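Local coordinates for protein sortase (Actinomyces oris, PDB 5UTT) that is a sortase, probably a cysteine transpeptidase that cleaves sorting signals and helps display surface proteins such as pilus components, at residues A[79-83]-A[147-151]; A[91-95]-A[162-166]; A[108-112]-A[178-183]. All blocks are in the same frame, centred on the assembly; numbering follows the deposited sequence.

Contact 1 (A[79-83]-A[147-151]); sequences AGHRR and TTCHG
The side chain of Arg82 reaches across Thr148, its CD resting 3.6 Å from Thr148 CG2 as the two side chains cross at about a right angle. Its CG stands anti to the backbone N (chi1 -168°) and the chain then bends at chi2, which carries the guanidinium along residues 149-150. There a single nitrogen serves two acceptors: Arg82 NH2 donates to Cys149 O at 2.8 Å, in the carbonyl plane and on a lone pair, and to His150 ND1 at 2.9 Å in a nearly straight bond (177°). Cys149 O and His150 ND1 both lie near the guanidinium plane, at its edge, and the imidazole is nearly coplanar with it (19°), His150 ND1 acting as acceptor. Arg82 NE is engaged separately by Arg90 O, which helps fix the rotation of the group.

At the other end of the contact, Gly80 N donates to Thr147 O at 3.0 Å, while Thr148 OG1 gives its proton to Gly80 O at 2.8 Å, from a position tilted out of the carbonyl plane. Cys149 closes a TLTTC sequence, the sortase signature that normally carries the nucleophile; Arg82 thus grips the carbonyl of the probable nucleophile and its neighbour His150.

Ala79 of strand 74-79 forms a parallel bridge with Thr147 of strand 142-150. Strand 161-174 flanks strand 142-150 antiparallel, and Trp163 from it meets the His150 ring edge-to-face.

Contact 2 (A[91-95]-A[162-166]); sequences RIDLL and RWIVH
Ile92 lies in a short 3-10 turn in front of residues 162-166 of strand 161-174, with the closest CA pair, Ile92 and Trp163, 7.6 Å apart, a separation bridged by side chains and one water. The turn is held by bonds from Leu94 N to Arg91 O and from Leu95 N to Ile92 O.

The Trp163 indole is the platform. On one face, Ile92 CG2 stands over the five-membered ring, 3.9 Å from its centroid, and Asp93 CB stands over the six-membered ring at 4.1 Å; both are CH-pi contacts. With chi1 near trans (-168°), the indole extends toward the 3-10 segment. Ile92 CG1 goes past the ring to reach Val165 CG2 at 3.6 Å, the two side chains running in opposite directions, and Leu95 CD1 meets the same Val165 CG2 less closely, at 4.0 Å. Asp93 turns its carboxylate away from the strand, where Arg91 takes it side-on: NE binds OD1 through the syn lone pair at 2.9 Å, and NH2 meets OD2 from above the carboxylate plane. Arg91 NH1 also has a salt bridge to Glu156.

At the indole edge, Trp163 NE1 donates to a water at 2.9 Å, in the ring plane. The same water lies within bonding distance (2.9 Å) of both Ile92 O and Leu95 O, which compete with other acceptors for its protons. His117 stacks on the Trp163 ring.

The contact is therefore apolar dispersion and CH-pi packing, with the one indole N-H satisfied by a water that can link it to the carbonyls of Ile92 and Leu95, while the Arg91-Asp93 pair keeps its charges on the side turned from the strand.

Contact 3 (A[108-112]-A[178-183]); sequences TWYVF and GRPESV
Trp109 is the first residue of strand segment 108-112 to reach the loop 178-183, and its indole is met there by Gly178, Arg179, Pro180 and Val183, two of them over one face. With CG anti to the carbonyl carbon (chi1 -68°), the ring is turned to lie against Arg179 and Pro180. Gly178 O approaches Trp109 CD1 obliquely at 3.2 Å; it is equally near NE1, but the angle is too poor for a hydrogen bond. Over the face, Arg179 CB is 3.3 Å from Trp109 NE1, and Pro180 CD stands 3.8 Å from the centroid of the five-membered ring in a CH-pi contact. The Arg179 side chain then runs on beside the indole, in the same direction, and its guanidinium ends away from the strand. At the six-membered ring, Val183 CG2 lies 3.9 Å from Trp109 CZ3.

Two residues further on, Val111 brings CG2 to 3.6 Å from Pro180 CG. Pro180 thus touches both Trp109 and Val111, the two residues of the segment that point toward the loop, and a type I turn from Pro180, closed by Val183 N to Pro180 O at 3.0 Å, returns the chain to the tryptophan.

In the sheet, strand 108-120 lies between strands 161-174 and 100-104, both antiparallel to it. Backbone bonds join Trp109 to Met173 and Val111 to Ala170 and Tyr171, while Ile102 and Ser104 of strand 100-104 also touch the Trp109 side chain.

In the fold
Contacts 1 and 2 form one neighbourhood, their centres 9 Å apart, joined by Thr148 O to Trp163 N at 2.8 Å between adjacent strands 142-150 and 161-174. Arg82 NH1 also comes within 3.7 Å of Arg91 NH2, a closeness of like charges probably eased by Arg91's acidic partners. The neighbourhood brings together His81, Cys149 and Arg162, probably the His-Cys-Arg set of sortases: Cys149 SG is 6.8 Å from His81 ND1 and 3.8 Å from Arg162 NH1, and His81 NE2 is hydrogen-bonded to Asp57. Contact 3 reaches the same sheet but lies about 24 Å from contact 1 and 20 Å from contact 2, centre to centre, packing the C-terminal loop far from that site.

Contact 1 (A[79-83]-A[147-151])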
loop_
_atom_site.group_PDB
_atom_site.type_symbol
_atom_site.label_atom_id
_atom_site.label_comp_id
_atom_site.label_asym_id
_atom_site.label_seq_id
_atom_site.Cartn_x
_atom_site.Cartn_y
_atom_site.Cartn_z
ATOM N N ALA A 79 0.062 -0.682 6.774
ATOM C CA ALA A 79 0.767 -1.761 7.460
ATOM C C ALA A 79 0.122 -3.084 7.121
ATOM O O ALA A 79 -1.091 -3.155 6.919
ATOM C CB ALA A 79 0.704 -1.515 8.980
ATOM N N GLY A 80 0.920 -4.135 7.062
ATOM C CA GLY A 80 0.437 -5.485 6.907
ATOM C C GLY A 80 1.256 -6.508 7.634
ATOM O O GLY A 80 2.457 -6.367 7.839
ATOM N N HIS A 81 0.578 -7.543 8.127
ATOM C CA HIS A 81 1.295 -8.635 8.684
ATOM C C HIS A 81 2.139 -9.350 7.629
ATOM O O HIS A 81 1.749 -9.490 6.491
ATOM C CB HIS A 81 0.306 -9.643 9.263
ATOM C CG HIS A 81 -0.199 -9.310 10.623
ATOM N ND1 HIS A 81 0.279 -8.270 11.387
ATOM C CD2 HIS A 81 -1.112 -9.953 11.394
ATOM C CE1 HIS A 81 -0.349 -8.250 12.550
ATOM N NE2 HIS A 81 -1.176 -9.278 12.592
ATOM N N ARG A 82 3.282 -9.873 8.052
ATOM C CA ARG A 82 4.166 -10.617 7.186
ATOM C C ARG A 82 3.769 -12.068 6.992
ATOM O O ARG A 82 4.141 -12.665 5.965
ATOM C CB ARG A 82 5.580 -10.591 7.762
ATOM C CG ARG A 82 6.687 -11.074 6.835
ATOM C CD ARG A 82 7.033 -9.959 5.835
ATOM N NE ARG A 82 7.991 -10.420 4.829
ATOM C CZ ARG A 82 9.310 -10.280 4.910
ATOM N NH1 ARG A 82 10.090 -10.757 3.942
ATOM N NH2 ARG A 82 9.856 -9.681 5.956
ATOM N N ARG A 83 3.019 -12.632 7.937
ATOM C CA ARG A 83 2.779 -14.087 7.988
ATOM C C ARG A 83 1.312 -14.562 7.966
ATOM O O ARG A 83 1.044 -15.762 8.135
ATOM C CB ARG A 83 3.500 -14.661 9.211
ATOM C CG ARG A 83 4.964 -14.199 9.287
ATOM C CD ARG A 83 5.933 -15.290 9.709
ATOM N NE ARG A 83 6.087 -15.350 11.159
ATOM C CZ ARG A 83 6.303 -16.462 11.861
ATOM N NH1 ARG A 83 6.372 -17.647 11.264
ATOM N NH2 ARG A 83 6.439 -16.392 13.182
ATOM N N THR A 147 4.409 -1.214 4.842
ATOM C CA THR A 147 5.283 -1.555 5.945
ATOM C C THR A 147 4.964 -2.930 6.487
ATOM O O THR A 147 3.803 -3.299 6.561
ATOM C CB THR A 147 5.257 -0.516 7.134
ATOM O OG1 THR A 147 4.106 -0.644 7.984
ATOM C CG2 THR A 147 5.220 0.936 6.612
ATOM N N THR A 148 6.001 -3.619 6.877
ATOM C CA THR A 148 5.839 -4.910 7.555
ATOM C C THR A 148 7.113 -5.239 8.344
ATOM O O THR A 148 8.105 -4.535 8.268
ATOM C CB THR A 148 5.501 -6.014 6.515
ATOM O OG1 THR A 148 5.090 -7.206 7.225
ATOM C CG2 THR A 148 6.659 -6.342 5.705
ATOM N N CYS A 149 7.117 -6.366 9.066
ATOM C CA CYS A 149 8.249 -6.793 9.871
ATOM C C CYS A 149 9.282 -7.516 9.063
ATOM O O CYS A 149 8.943 -8.176 8.093
ATOM C CB CYS A 149 7.747 -7.731 11.004
ATOM S SG CYS A 149 6.896 -6.788 12.272
ATOM N N HIS A 150 10.542 -7.416 9.501
ATOM C CA HIS A 150 11.639 -8.175 8.962
ATOM C C HIS A 150 12.716 -8.358 10.078
ATOM O O HIS A 150 12.927 -7.489 10.924
ATOM C CB HIS A 150 12.240 -7.462 7.689
ATOM C CG HIS A 150 13.193 -8.309 6.878
ATOM N ND1 HIS A 150 12.774 -9.308 6.030
ATOM C CD2 HIS A 150 14.546 -8.285 6.770
ATOM C CE1 HIS A 150 13.810 -9.848 5.423
ATOM N NE2 HIS A 150 14.903 -9.259 5.874
ATOM N N GLY A 151 13.386 -9.489 10.100
ATOM C CA GLY A 151 14.480 -9.705 11.052
ATOM C C GLY A 151 15.886 -9.539 10.475
ATOM O O GLY A 151 16.188 -10.039 9.382
#

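Contact 2 (A[91-95]-A[162-166])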
loop_
_atom_site.group_PDB
_atom_site.type_symbol
_atom_site.label_atom_id
_atom_site.label_comp_id
_atom_site.label_asym_id
_atom_site.label_seq_id
_atom_site.Cartn_x
_atom_site.Cartn_y
_atom_site.Cartn_z
ATOM N N ARG A 91 5.786 -11.404 0.844
ATOM C CA ARG A 91 6.766 -11.372 -0.221
ATOM C C ARG A 91 6.987 -9.943 -0.612
ATOM O O ARG A 91 7.214 -9.656 -1.759
ATOM C CB ARG A 91 6.401 -12.297 -1.390
ATOM C CG ARG A 91 6.589 -13.777 -1.070
ATOM C CD ARG A 91 8.039 -14.195 -1.280
ATOM N NE ARG A 91 8.980 -13.718 -0.246
ATOM C CZ ARG A 91 9.170 -14.299 0.931
ATOM N NH1 ARG A 91 8.486 -15.404 1.294
ATOM N NH2 ARG A 91 10.062 -13.782 1.766
ATOM N N ILE A 92 6.972 -9.062 0.390
ATOM C CA ILE A 92 7.326 -7.650 0.177
ATOM C C ILE A 92 8.700 -7.508 -0.473
ATOM O O ILE A 92 8.972 -6.498 -1.160
ATOM C CB ILE A 92 7.223 -6.876 1.503
ATOM C CG1 ILE A 92 7.183 -5.356 1.240
ATOM C CG2 ILE A 92 8.319 -7.269 2.468
ATOM C CD1 ILE A 92 6.723 -4.533 2.417
ATOM N N ASP A 93 9.551 -8.496 -0.242
ATOM C CA ASP A 93 10.952 -8.495 -0.718
ATOM C C ASP A 93 11.082 -8.702 -2.225
ATOM O O ASP A 93 12.178 -8.554 -2.750
ATOM C CB ASP A 93 11.803 -9.528 0.027
ATOM C CG ASP A 93 11.230 -10.934 -0.057
ATOM O OD1 ASP A 93 10.186 -11.134 -0.681
ATOM O OD2 ASP A 93 11.871 -11.835 0.485
ATOM N N LEU A 94 9.990 -8.986 -2.930
ATOM C CA LEU A 94 10.027 -9.206 -4.370
ATOM C C LEU A 94 9.900 -7.891 -5.091
ATOM O O LEU A 94 10.069 -7.860 -6.273
ATOM C CB LEU A 94 8.898 -10.107 -4.850
ATOM C CG LEU A 94 8.845 -11.546 -4.273
ATOM C CD1 LEU A 94 7.623 -12.210 -4.884
ATOM C CD2 LEU A 94 10.100 -12.329 -4.565
ATOM N N LEU A 95 9.586 -6.825 -4.379
ATOM C CA LEU A 95 9.263 -5.564 -5.040
ATOM C C LEU A 95 10.551 -4.817 -5.346
ATOM O O LEU A 95 11.394 -4.559 -4.460
ATOM C CB LEU A 95 8.312 -4.752 -4.151
ATOM C CG LEU A 95 6.962 -5.414 -3.843
ATOM C CD1 LEU A 95 6.150 -4.629 -2.844
ATOM C CD2 LEU A 95 6.200 -5.553 -5.143
ATOM N N ARG A 162 11.900 -3.300 10.215
ATOM C CA ARG A 162 10.701 -3.141 9.385
ATOM C C ARG A 162 11.108 -2.966 7.920
ATOM O O ARG A 162 11.909 -2.084 7.598
ATOM C CB ARG A 162 9.850 -1.936 9.859
ATOM C CG ARG A 162 9.448 -1.964 11.326
ATOM C CD ARG A 162 8.441 -3.063 11.572
ATOM N NE ARG A 162 7.872 -3.019 12.935
ATOM C CZ ARG A 162 8.381 -3.699 13.940
ATOM N NH1 ARG A 162 9.496 -4.425 13.736
ATOM N NH2 ARG A 162 7.812 -3.647 15.148
ATOM N N TRP A 163 10.542 -3.783 7.043
ATOM C CA TRP A 163 10.733 -3.629 5.601
ATOM C C TRP A 163 9.694 -2.649 5.058
ATOM O O TRP A 163 8.480 -2.831 5.192
ATOM C CB TRP A 163 10.642 -4.981 4.906
ATOM C CG TRP A 163 11.096 -4.944 3.487
ATOM C CD1 TRP A 163 10.521 -4.279 2.424
ATOM C CD2 TRP A 163 12.161 -5.713 2.940
ATOM N NE1 TRP A 163 11.199 -4.572 1.258
ATOM C CE2 TRP A 163 12.228 -5.435 1.565
ATOM C CE3 TRP A 163 13.111 -6.580 3.498
ATOM C CZ2 TRP A 163 13.183 -6.009 0.763
ATOM C CZ3 TRP A 163 14.051 -7.141 2.699
ATOM C CH2 TRP A 163 14.079 -6.864 1.341
ATOM N N ILE A 164 10.192 -1.601 4.394
ATOM C CA ILE A 164 9.369 -0.489 3.924
ATOM C C ILE A 164 9.492 -0.404 2.406
ATOM O O ILE A 164 10.580 -0.422 1.885
ATOM C CB ILE A 164 9.862 0.860 4.450
ATOM C CG1 ILE A 164 10.129 0.806 5.955
ATOM C CG2 ILE A 164 8.888 1.988 4.068
ATOM C CD1 ILE A 164 8.894 0.517 6.770
ATOM N N VAL A 165 8.358 -0.339 1.712
ATOM C CA VAL A 165 8.360 -0.084 0.256
ATOM C C VAL A 165 7.660 1.229 -0.048
ATOM O O VAL A 165 6.531 1.438 0.349
ATOM C CB VAL A 165 7.713 -1.229 -0.563
ATOM C CG1 VAL A 165 7.609 -0.904 -2.070
ATOM C CG2 VAL A 165 8.512 -2.479 -0.387
ATOM N N HIS A 166 8.336 2.077 -0.814
ATOM C CA HIS A 166 7.717 3.324 -1.308
ATOM C C HIS A 166 7.369 3.246 -2.807
ATOM O O HIS A 166 8.158 2.741 -3.596
ATOM C CB HIS A 166 8.685 4.509 -1.102
ATOM C CG HIS A 166 8.918 4.866 0.327
ATOM N ND1 HIS A 166 10.175 4.967 0.888
ATOM C CD2 HIS A 166 8.043 5.063 1.336
ATOM C CE1 HIS A 166 10.056 5.273 2.167
ATOM N NE2 HIS A 166 8.772 5.318 2.465
HETATM O O HOH W 1 11.102 -4.638 -1.609
#

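Contact 3 (A[108-112]-A[178-183])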
loop_
_atom_site.group_PDB
_atom_site.type_symbol
_atom_site.label_atom_id
_atom_site.label_comp_id
_atom_site.label_asym_id
_atom_site.label_seq_id
_atom_site.Cartn_x
_atom_site.Cartn_y
_atom_site.Cartn_z
ATOM N N THR A 108 -12.354 3.911 -8.557
ATOM C CA THR A 108 -11.043 4.292 -9.074
ATOM C C THR A 108 -9.958 3.242 -8.958
ATOM O O THR A 108 -9.931 2.521 -7.991
ATOM C CB THR A 108 -10.556 5.606 -8.391
ATOM O OG1 THR A 108 -11.587 6.601 -8.511
ATOM C CG2 THR A 108 -9.219 6.117 -9.022
ATOM N N TRP A 109 -9.110 3.111 -9.975
ATOM C CA TRP A 109 -7.856 2.357 -9.852
ATOM C C TRP A 109 -6.744 3.347 -9.623
ATOM O O TRP A 109 -6.545 4.247 -10.460
ATOM C CB TRP A 109 -7.552 1.582 -11.123
ATOM C CG TRP A 109 -8.488 0.458 -11.412
ATOM C CD1 TRP A 109 -9.562 0.487 -12.245
ATOM C CD2 TRP A 109 -8.407 -0.893 -10.913
ATOM N NE1 TRP A 109 -10.189 -0.740 -12.270
ATOM C CE2 TRP A 109 -9.488 -1.608 -11.470
ATOM C CE3 TRP A 109 -7.534 -1.556 -10.046
ATOM C CZ2 TRP A 109 -9.696 -2.972 -11.191
ATOM C CZ3 TRP A 109 -7.742 -2.891 -9.783
ATOM C CH2 TRP A 109 -8.804 -3.579 -10.361
ATOM N N TYR A 110 -6.006 3.206 -8.516
ATOM C CA TYR A 110 -4.809 4.009 -8.301
ATOM C C TYR A 110 -3.575 3.159 -8.530
ATOM O O TYR A 110 -3.385 2.130 -7.853
ATOM C CB TYR A 110 -4.762 4.543 -6.890
ATOM C CG TYR A 110 -5.899 5.445 -6.493
ATOM C CD1 TYR A 110 -7.076 4.932 -5.960
ATOM C CD2 TYR A 110 -5.779 6.830 -6.561
ATOM C CE1 TYR A 110 -8.090 5.746 -5.554
ATOM C CE2 TYR A 110 -6.811 7.644 -6.168
ATOM C CZ TYR A 110 -7.956 7.114 -5.649
ATOM O OH TYR A 110 -8.978 7.922 -5.262
ATOM N N VAL A 111 -2.737 3.598 -9.472
ATOM C CA VAL A 111 -1.535 2.840 -9.785
ATOM C C VAL A 111 -0.271 3.637 -9.415
ATOM O O VAL A 111 -0.004 4.768 -9.928
ATOM C CB VAL A 111 -1.464 2.367 -11.263
ATOM C CG1 VAL A 111 -0.140 1.658 -11.513
ATOM C CG2 VAL A 111 -2.643 1.495 -11.698
ATOM N N PHE A 112 0.515 3.009 -8.537
ATOM C CA PHE A 112 1.782 3.512 -8.026
ATOM C C PHE A 112 2.925 2.648 -8.553
ATOM O O PHE A 112 2.773 1.429 -8.798
ATOM C CB PHE A 112 1.798 3.535 -6.482
ATOM C CG PHE A 112 0.691 4.310 -5.864
ATOM C CD1 PHE A 112 -0.603 3.765 -5.725
ATOM C CD2 PHE A 112 0.921 5.561 -5.329
ATOM C CE1 PHE A 112 -1.613 4.501 -5.118
ATOM C CE2 PHE A 112 -0.087 6.308 -4.747
ATOM C CZ PHE A 112 -1.370 5.789 -4.636
ATOM N N GLY A 178 -12.382 1.070 -17.234
ATOM C CA GLY A 178 -11.212 0.283 -17.544
ATOM C C GLY A 178 -10.422 -0.112 -16.309
ATOM O O GLY A 178 -10.703 0.360 -15.205
ATOM N N ARG A 179 -9.418 -0.945 -16.523
ATOM C CA ARG A 179 -8.533 -1.357 -15.454
ATOM C C ARG A 179 -7.114 -1.583 -16.006
ATOM O O ARG A 179 -6.929 -1.714 -17.230
ATOM C CB ARG A 179 -9.098 -2.591 -14.759
ATOM C CG ARG A 179 -8.911 -3.867 -15.537
ATOM C CD ARG A 179 -9.647 -5.008 -14.812
ATOM N NE ARG A 179 -9.489 -6.251 -15.541
ATOM C CZ ARG A 179 -10.326 -7.300 -15.478
ATOM N NH1 ARG A 179 -11.399 -7.272 -14.719
ATOM N NH2 ARG A 179 -10.074 -8.370 -16.197
ATOM N N PRO A 180 -6.099 -1.589 -15.122
ATOM C CA PRO A 180 -4.741 -1.792 -15.599
ATOM C C PRO A 180 -4.518 -3.122 -16.291
ATOM O O PRO A 180 -5.079 -4.149 -15.879
ATOM C CB PRO A 180 -3.913 -1.736 -14.316
ATOM C CG PRO A 180 -4.712 -0.891 -13.412
ATOM C CD PRO A 180 -6.117 -1.320 -13.676
ATOM N N GLU A 181 -3.624 -3.119 -17.264
ATOM C CA GLU A 181 -3.318 -4.333 -18.024
ATOM C C GLU A 181 -2.781 -5.461 -17.172
ATOM O O GLU A 181 -3.042 -6.619 -17.488
ATOM C CB GLU A 181 -2.325 -4.049 -19.145
ATOM C CG GLU A 181 -2.956 -3.353 -20.352
ATOM C CD GLU A 181 -3.876 -4.252 -21.179
ATOM O OE1 GLU A 181 -3.450 -5.374 -21.557
ATOM O OE2 GLU A 181 -5.021 -3.843 -21.472
ATOM N N SER A 182 -2.048 -5.116 -16.115
ATOM C CA SER A 182 -1.471 -6.114 -15.194
ATOM C C SER A 182 -2.529 -6.857 -14.379
ATOM O O SER A 182 -2.250 -7.929 -13.825
ATOM C CB SER A 182 -0.508 -5.455 -14.214
ATOM O OG SER A 182 -1.162 -4.440 -13.459
ATOM N N VAL A 183 -3.707 -6.256 -14.233
ATOM C CA VAL A 183 -4.740 -6.858 -13.396
ATOM C C VAL A 183 -5.276 -8.048 -14.198
ATOM O O VAL A 183 -5.764 -7.872 -15.301
ATOM C CB VAL A 183 -5.819 -5.823 -13.017
ATOM C CG1 VAL A 183 -7.091 -6.511 -12.513
ATOM C CG2 VAL A 183 -5.251 -4.859 -11.977
#